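Local coordinates for protein ATP phosphoribosyltransferase regulatory subunit (Bacillus halodurans, PDB 3OD1) that is probably required, together with HisG, for the first step of histidine biosynthesis and may allow ATP phosphoribosyltransferase to be feedback-regulated by histidine, at residues V163-V168 against T279-E284; Y170-L175 against R187-L192; V198-H203 against M218-L223. One frame throughout, in Å; residues are numbered along the deposited sequence.

Contact 1 (V163-V168 against T279-E284); sequences VAIGHV and TGVVFE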
# COMPACT_ATOMS: atom_id res chain seq x y z
N VAL B 163 26.42 -8.26 3.03
CA VAL B 163 25.47 -9.07 3.79
C VAL B 163 26.27 -9.93 4.75
O VAL B 163 27.11 -10.73 4.34
CB VAL B 163 24.64 -9.94 2.86
CG1 VAL B 163 23.66 -10.82 3.67
CG2 VAL B 163 23.90 -9.06 1.87
N ALA B 164 26.05 -9.72 6.04
CA ALA B 164 26.78 -10.46 7.06
C ALA B 164 25.94 -11.66 7.47
O ALA B 164 24.72 -11.55 7.67
CB ALA B 164 27.05 -9.56 8.25
N ILE B 165 26.58 -12.82 7.58
CA ILE B 165 25.87 -14.07 7.82
C ILE B 165 26.33 -14.67 9.14
O ILE B 165 27.52 -14.88 9.33
CB ILE B 165 26.17 -15.08 6.70
CG1 ILE B 165 25.76 -14.48 5.35
CG2 ILE B 165 25.48 -16.42 6.98
CD1 ILE B 165 26.05 -15.36 4.18
N GLY B 166 25.37 -14.95 10.03
CA GLY B 166 25.64 -15.66 11.27
C GLY B 166 24.89 -16.98 11.36
O GLY B 166 24.23 -17.41 10.41
N HIS B 167 24.98 -17.65 12.50
CA HIS B 167 24.23 -18.89 12.64
C HIS B 167 23.81 -19.14 14.09
O HIS B 167 24.64 -19.28 14.97
CB HIS B 167 25.05 -20.07 12.11
CG HIS B 167 24.24 -21.29 11.85
ND1 HIS B 167 23.39 -21.83 12.79
CD2 HIS B 167 24.14 -22.09 10.76
CE1 HIS B 167 22.80 -22.90 12.29
NE2 HIS B 167 23.23 -23.07 11.06
N VAL B 168 22.50 -19.18 14.32
CA VAL B 168 21.96 -19.43 15.65
C VAL B 168 22.48 -20.74 16.23
O VAL B 168 22.71 -20.84 17.44
CB VAL B 168 20.41 -19.47 15.63
CG1 VAL B 168 19.86 -20.07 16.93
CG2 VAL B 168 19.86 -18.08 15.41
N THR B 279 16.15 -19.85 14.09
CA THR B 279 16.60 -21.19 14.47
C THR B 279 17.93 -21.59 13.83
O THR B 279 18.54 -22.60 14.21
CB THR B 279 15.53 -22.23 14.08
OG1 THR B 279 15.24 -22.12 12.68
CG2 THR B 279 14.26 -22.00 14.87
N GLY B 280 18.40 -20.82 12.87
CA GLY B 280 19.58 -21.24 12.13
C GLY B 280 20.34 -20.11 11.48
O GLY B 280 20.73 -19.16 12.16
N VAL B 281 20.58 -20.23 10.18
CA VAL B 281 21.22 -19.18 9.40
C VAL B 281 20.48 -17.87 9.61
O VAL B 281 19.26 -17.82 9.51
CB VAL B 281 21.21 -19.51 7.91
CG1 VAL B 281 21.81 -18.37 7.10
CG2 VAL B 281 21.95 -20.82 7.66
N VAL B 282 21.24 -16.81 9.91
CA VAL B 282 20.70 -15.46 10.02
C VAL B 282 21.62 -14.51 9.26
O VAL B 282 22.81 -14.79 9.10
CB VAL B 282 20.58 -14.98 11.50
CG1 VAL B 282 19.44 -15.69 12.18
CG2 VAL B 282 21.90 -15.20 12.26
N PHE B 283 21.06 -13.41 8.77
CA PHE B 283 21.83 -12.44 8.00
C PHE B 283 21.25 -11.04 8.08
O PHE B 283 20.07 -10.86 8.39
CB PHE B 283 21.99 -12.87 6.54
CG PHE B 283 20.70 -13.17 5.84
CD1 PHE B 283 20.02 -12.18 5.15
CD2 PHE B 283 20.17 -14.46 5.85
CE1 PHE B 283 18.82 -12.45 4.49
CE2 PHE B 283 18.96 -14.73 5.19
CZ PHE B 283 18.29 -13.73 4.52
N GLU B 284 22.09 -10.05 7.81
CA GLU B 284 21.63 -8.68 7.71
C GLU B 284 22.47 -7.92 6.71
O GLU B 284 23.67 -8.21 6.56
CB GLU B 284 21.62 -8.00 9.08
CG GLU B 284 22.97 -7.87 9.70
CD GLU B 284 22.91 -7.24 11.08
OE1 GLU B 284 21.79 -7.10 11.63
OE2 GLU B 284 23.98 -6.88 11.59

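Contact 2 (Y170-L175 against R187-L192); sequences YVNALL and RLRRFL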
# COMPACT_ATOMS: atom_id res chain seq x y z
N TYR B 170 25.36 -22.32 15.61
CA TYR B 170 26.74 -22.21 16.05
C TYR B 170 26.83 -21.54 17.43
O TYR B 170 27.44 -22.09 18.36
CB TYR B 170 27.61 -21.47 15.04
CG TYR B 170 29.05 -21.41 15.48
CD1 TYR B 170 29.92 -22.47 15.21
CD2 TYR B 170 29.54 -20.33 16.21
CE1 TYR B 170 31.24 -22.44 15.63
CE2 TYR B 170 30.87 -20.30 16.64
CZ TYR B 170 31.71 -21.36 16.34
OH TYR B 170 33.02 -21.34 16.75
N VAL B 171 26.22 -20.37 17.56
CA VAL B 171 26.20 -19.63 18.83
C VAL B 171 25.67 -20.51 19.97
O VAL B 171 26.33 -20.66 21.00
CB VAL B 171 25.34 -18.35 18.73
CG1 VAL B 171 25.22 -17.67 20.08
CG2 VAL B 171 25.92 -17.39 17.71
N ASN B 172 24.49 -21.08 19.78
CA ASN B 172 23.89 -21.90 20.85
C ASN B 172 24.76 -23.10 21.24
O ASN B 172 24.93 -23.38 22.43
CB ASN B 172 22.47 -22.33 20.49
CG ASN B 172 21.49 -21.16 20.43
OD1 ASN B 172 21.87 -20.01 20.69
ND2 ASN B 172 20.24 -21.44 20.10
N ALA B 173 25.31 -23.80 20.25
CA ALA B 173 26.15 -24.97 20.55
C ALA B 173 27.37 -24.59 21.38
O ALA B 173 27.70 -25.27 22.36
CB ALA B 173 26.59 -25.68 19.27
N LEU B 174 28.03 -23.50 21.00
CA LEU B 174 29.21 -23.04 21.71
C LEU B 174 28.89 -22.59 23.13
O LEU B 174 29.52 -23.03 24.09
CB LEU B 174 29.91 -21.91 20.95
CG LEU B 174 31.14 -21.32 21.65
CD1 LEU B 174 32.20 -22.41 21.95
CD2 LEU B 174 31.73 -20.18 20.84
N LEU B 175 27.91 -21.70 23.25
CA LEU B 175 27.51 -21.21 24.57
C LEU B 175 27.15 -22.36 25.51
O LEU B 175 27.70 -22.46 26.61
CB LEU B 175 26.34 -20.22 24.44
CG LEU B 175 26.78 -18.76 24.32
CD1 LEU B 175 28.15 -18.65 23.63
CD2 LEU B 175 25.72 -17.92 23.63
N ARG B 187 22.15 -15.43 29.33
CA ARG B 187 22.82 -14.24 29.83
C ARG B 187 23.92 -13.78 28.86
O ARG B 187 24.09 -12.58 28.62
CB ARG B 187 23.41 -14.50 31.22
CG ARG B 187 23.36 -13.29 32.15
CD ARG B 187 23.53 -13.70 33.62
NE ARG B 187 23.06 -12.65 34.53
CZ ARG B 187 23.74 -12.19 35.57
NH1 ARG B 187 24.94 -12.68 35.85
NH2 ARG B 187 23.22 -11.24 36.34
N LEU B 188 24.65 -14.75 28.32
CA LEU B 188 25.67 -14.49 27.31
C LEU B 188 25.04 -14.03 25.98
O LEU B 188 25.50 -13.05 25.39
CB LEU B 188 26.55 -15.72 27.09
CG LEU B 188 27.71 -15.90 28.07
CD1 LEU B 188 28.31 -17.31 27.99
CD2 LEU B 188 28.78 -14.85 27.83
N ARG B 189 24.01 -14.74 25.53
CA ARG B 189 23.34 -14.43 24.26
C ARG B 189 22.78 -13.01 24.26
O ARG B 189 22.74 -12.35 23.22
CB ARG B 189 22.19 -15.42 24.02
CG ARG B 189 22.14 -16.00 22.60
CD ARG B 189 20.85 -16.78 22.36
NE ARG B 189 20.39 -17.47 23.56
CZ ARG B 189 20.81 -18.67 23.95
NH1 ARG B 189 21.71 -19.33 23.23
NH2 ARG B 189 20.34 -19.21 25.06
N ARG B 190 22.31 -12.56 25.42
CA ARG B 190 21.76 -11.22 25.58
C ARG B 190 22.81 -10.16 25.28
O ARG B 190 22.52 -9.17 24.59
CB ARG B 190 21.23 -11.05 27.00
CG ARG B 190 20.87 -9.62 27.35
CD ARG B 190 19.55 -9.27 26.76
NE ARG B 190 18.55 -10.27 27.11
CZ ARG B 190 17.29 -10.24 26.67
NH1 ARG B 190 16.90 -9.26 25.87
NH2 ARG B 190 16.44 -11.19 27.04
N PHE B 191 24.04 -10.36 25.76
CA PHE B 191 25.13 -9.43 25.44
C PHE B 191 25.34 -9.33 23.93
O PHE B 191 25.53 -8.24 23.40
CB PHE B 191 26.43 -9.83 26.14
CG PHE B 191 26.44 -9.55 27.62
CD1 PHE B 191 26.51 -8.25 28.08
CD2 PHE B 191 26.37 -10.59 28.53
CE1 PHE B 191 26.51 -7.99 29.44
CE2 PHE B 191 26.37 -10.33 29.90
CZ PHE B 191 26.44 -9.03 30.35
N LEU B 192 25.32 -10.47 23.25
CA LEU B 192 25.50 -10.51 21.80
C LEU B 192 24.34 -9.84 21.09
O LEU B 192 24.53 -9.04 20.17
CB LEU B 192 25.65 -11.95 21.30
CG LEU B 192 26.84 -12.73 21.86
CD1 LEU B 192 26.74 -14.22 21.55
CD2 LEU B 192 28.15 -12.15 21.32

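Contact 3 (V198-H203 against M218-L223); sequences VGYREH and MNLLSL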
# COMPACT_ATOMS: atom_id res chain seq x y z
N VAL B 198 31.72 -5.28 25.31
CA VAL B 198 32.37 -4.82 26.53
C VAL B 198 31.77 -5.56 27.72
O VAL B 198 32.49 -6.14 28.54
CB VAL B 198 32.22 -3.30 26.71
CG1 VAL B 198 32.77 -2.86 28.05
CG2 VAL B 198 32.92 -2.56 25.58
N GLY B 199 30.44 -5.54 27.81
CA GLY B 199 29.74 -6.24 28.87
C GLY B 199 29.97 -7.74 28.79
O GLY B 199 30.13 -8.42 29.81
N TYR B 200 30.00 -8.25 27.56
CA TYR B 200 30.21 -9.66 27.30
C TYR B 200 31.57 -10.14 27.80
O TYR B 200 31.65 -11.17 28.48
CB TYR B 200 30.07 -9.92 25.80
CG TYR B 200 30.33 -11.33 25.34
CD1 TYR B 200 29.28 -12.19 25.03
CD2 TYR B 200 31.63 -11.81 25.18
CE1 TYR B 200 29.51 -13.48 24.58
CE2 TYR B 200 31.87 -13.09 24.75
CZ TYR B 200 30.81 -13.92 24.45
OH TYR B 200 31.06 -15.20 24.01
N ARG B 201 32.63 -9.40 27.49
CA ARG B 201 33.96 -9.75 27.98
C ARG B 201 34.01 -9.70 29.51
O ARG B 201 34.58 -10.59 30.14
CB ARG B 201 35.04 -8.82 27.40
CG ARG B 201 35.24 -8.94 25.90
CD ARG B 201 36.19 -7.85 25.39
NE ARG B 201 36.01 -7.56 23.97
CZ ARG B 201 36.51 -8.30 22.98
NH1 ARG B 201 37.22 -9.39 23.27
NH2 ARG B 201 36.31 -7.96 21.72
N GLU B 202 33.42 -8.66 30.08
CA GLU B 202 33.41 -8.49 31.53
C GLU B 202 32.69 -9.66 32.19
O GLU B 202 33.15 -10.19 33.21
CB GLU B 202 32.72 -7.17 31.90
CG GLU B 202 33.12 -6.62 33.27
CD GLU B 202 34.50 -5.98 33.27
OE1 GLU B 202 35.20 -6.09 34.30
OE2 GLU B 202 34.88 -5.38 32.24
N HIS B 203 31.57 -10.07 31.61
CA HIS B 203 30.76 -11.14 32.16
C HIS B 203 31.47 -12.48 32.11
O HIS B 203 31.38 -13.29 33.04
CB HIS B 203 29.43 -11.24 31.41
CG HIS B 203 28.47 -12.22 32.02
ND1 HIS B 203 28.05 -13.35 31.36
CD2 HIS B 203 27.87 -12.24 33.23
CE1 HIS B 203 27.22 -14.02 32.13
NE2 HIS B 203 27.10 -13.37 33.28
N MSE B 218 35.52 -16.15 24.56
CA MSE B 218 36.17 -14.90 24.18
C MSE B 218 36.43 -14.83 22.68
O MSE B 218 36.20 -13.79 22.03
CB MSE B 218 37.48 -14.76 24.96
CG MSE B 218 37.77 -13.35 25.44
SE MSE B 218 36.37 -12.69 26.62
CE MSE B 218 37.38 -12.63 28.28
N ASN B 219 36.92 -15.93 22.12
CA ASN B 219 37.30 -15.98 20.71
C ASN B 219 36.11 -15.93 19.74
O ASN B 219 36.27 -15.64 18.56
CB ASN B 219 38.19 -17.19 20.42
CG ASN B 219 39.62 -16.97 20.89
OD1 ASN B 219 40.18 -15.88 20.73
ND2 ASN B 219 40.22 -18.00 21.48
N LEU B 220 34.91 -16.21 20.26
CA LEU B 220 33.69 -16.07 19.46
C LEU B 220 33.61 -14.68 18.87
O LEU B 220 33.31 -14.53 17.69
CB LEU B 220 32.45 -16.32 20.33
CG LEU B 220 31.10 -15.98 19.70
CD1 LEU B 220 30.90 -16.74 18.39
CD2 LEU B 220 30.00 -16.31 20.70
N LEU B 221 33.90 -13.68 19.69
CA LEU B 221 33.83 -12.27 19.28
C LEU B 221 34.75 -11.94 18.10
O LEU B 221 34.53 -10.96 17.39
CB LEU B 221 34.19 -11.37 20.46
CG LEU B 221 33.04 -10.71 21.21
CD1 LEU B 221 31.81 -11.61 21.26
CD2 LEU B 221 33.49 -10.30 22.61
N SER B 222 35.77 -12.76 17.89
CA SER B 222 36.71 -12.52 16.81
C SER B 222 36.26 -13.13 15.48
O SER B 222 36.88 -12.88 14.45
CB SER B 222 38.10 -13.05 17.17
OG SER B 222 38.83 -12.07 17.88
N LEU B 223 35.20 -13.94 15.51
CA LEU B 223 34.76 -14.67 14.32
C LEU B 223 33.96 -13.76 13.39
O LEU B 223 32.76 -13.94 13.20
CB LEU B 223 33.95 -15.90 14.71
CG LEU B 223 34.66 -16.90 15.61
CD1 LEU B 223 33.70 -18.00 16.09
CD2 LEU B 223 35.88 -17.51 14.89

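Contact 1 (V163-V168 against T279-E284)
The imidazole of His167 lies with one face against the peptide joining Gly280 to Val281: Val281 N sits over the ring centre, 3.9 Å above the plane, and Gly280 C nearer the rim. CG is anti to the backbone N (chi1 -163°); the ring's CD2 lies 4.0 Å from CG2 of Val281. Its nitrogens have partners elsewhere. ND1 caps the backbone N of Gly169, making His167 the N-cap of the following helix, while NE2 bonds to Glu248 OE1. On the same sheet face Ile165 and Val281 lie side by side, CG2 to CG1 4.2 Å, their branched chains suited to a strand covered by helix 240-258. The ring of Phe283 instead leads away toward helix 139-155. On the other face CG2 of Val282 rests 3.6 Å from Gly166 C, close over the backbone of a glycine, which has no side chain to occupy that space. Between the backbones, Ala164 pairs with Glu284 and Gly166 with Val282 through two bonds each, the shortest being Gly166 N to Val282 O, 2.7 Å. Val168 N adds a bond to Gly280 O. These strands are neighbours in the largely antiparallel, helix-flanked sheet of the class II aminoacyl-tRNA synthetase core.

Contact 2 (Y170-L175 against R187-L192)
A helical hairpin, helices 168-179 and 182-193 joined by a short turn, brings Val171 and Leu175 against Leu188 and Leu192. The two segments run at 140° to each other with their axes 10.9 Å apart, wide enough for leucine-sized side chains to fill the gap. Val171 and Leu192 meet tip to tip, CG1 to CD1 4.0 Å. Nearer the turn, Leu175 crosses Leu188 obliquely and sets its CG 4.1 Å from Leu188 CB, while its CD2 also reaches CG of Arg189 at 4.2 Å. The hairpin opens the helical region between strands 162-167 and 265-268, part of which probably corresponds to the insertion of histidyl-tRNA synthetases; helices 197-206 and 211-220 continue it, with Tyr200 and Leu217 touching Leu188. Arginine suits the border of this apolar seam: the methylenes of Arg189 pack on Leu175 and its charged end meets Asp186, whose OD1 forms a salt bridge with NH2 and probably helps fix the guanidinium. The chain is bent at chi3 (-34°), and NH1 comes to 2.6 Å from Asn172 OD1, but this bond is weak because the N-H points well off the oxygen, and the amide and guanidinium planes stand 74° apart.

Contact 3 (V198-H203 against M218-L223)
The phenol oxygen of Tyr200 reaches helix 211-220, where OH is hydrogen-bonded to the backbone O of Leu217 and rests 3.6 Å from CD2 of Leu220. Tyrosine suits this place because a long flat chain can cross an apolar interface and still satisfy its one polar atom at the far side. CG stands anti to the backbone N (chi1 177°), and the ring beyond it lies across the interface, where Leu220 meets the side chain at about a right angle. Leu221 and the tyrosine run alongside each other, pointing opposite ways. The leucine's CD1 stands over one ring face in a CH-pi contact, 4.0 Å from the centroid of the Tyr200 ring and 18° off the normal, displaced somewhat toward the rim, while its CD2 comes to 3.5 Å from Tyr200 CD2.

The same leucine CD2 serves a second flat group: it sits over the middle of one face of the Arg201 guanidinium, 3.6 Å from CZ. One leucine, branched at its end, thus lies against both an aromatic ring and a planar cation. Here helices 197-206 and 211-220 pack together within the helical region between strands 162-167 and 265-268, part of which is probably the insertion of histidyl-tRNA synthetases, and a type I turn, Leu220 to Leu223, leads toward strand 224-225. Leu192 of helix 182-193 touches both Leu221 and Tyr200.

Arg201 runs extended from CG to NE and crosses Met218 at about a right angle, its CG against SE. Although the CB of Met218, present as selenomethionine, points away from the first helix, its flexible, unbranched chain bends at chi2 (60°) and chi3; SE lies 4.0 Å from Arg201 CG, and CE approaches the backbone O of Arg201 at 3.9 Å.

How the contacts relate
Following the chain from the N terminus, the first of these segments is reached at strand 162-167, which passes directly into helix 168-179, so contact 1 and contact 2 share a junction. Contact 2 closes a short loop when helix 182-193 turns back. The chain then enters helix 197-206, and contact 3 closes a second short loop at residues 218-223. These two loops stand in series, and both are nested inside the long one that contact 1 closes at strand 281-286. Contacts 2 and 3 touch, for instance where Phe191 meets His203, joining their helices into one bundle. Contact 3 and contact 1 do not touch, their nearest atoms being about 7 Å apart; contact 1 belongs to the central sheet.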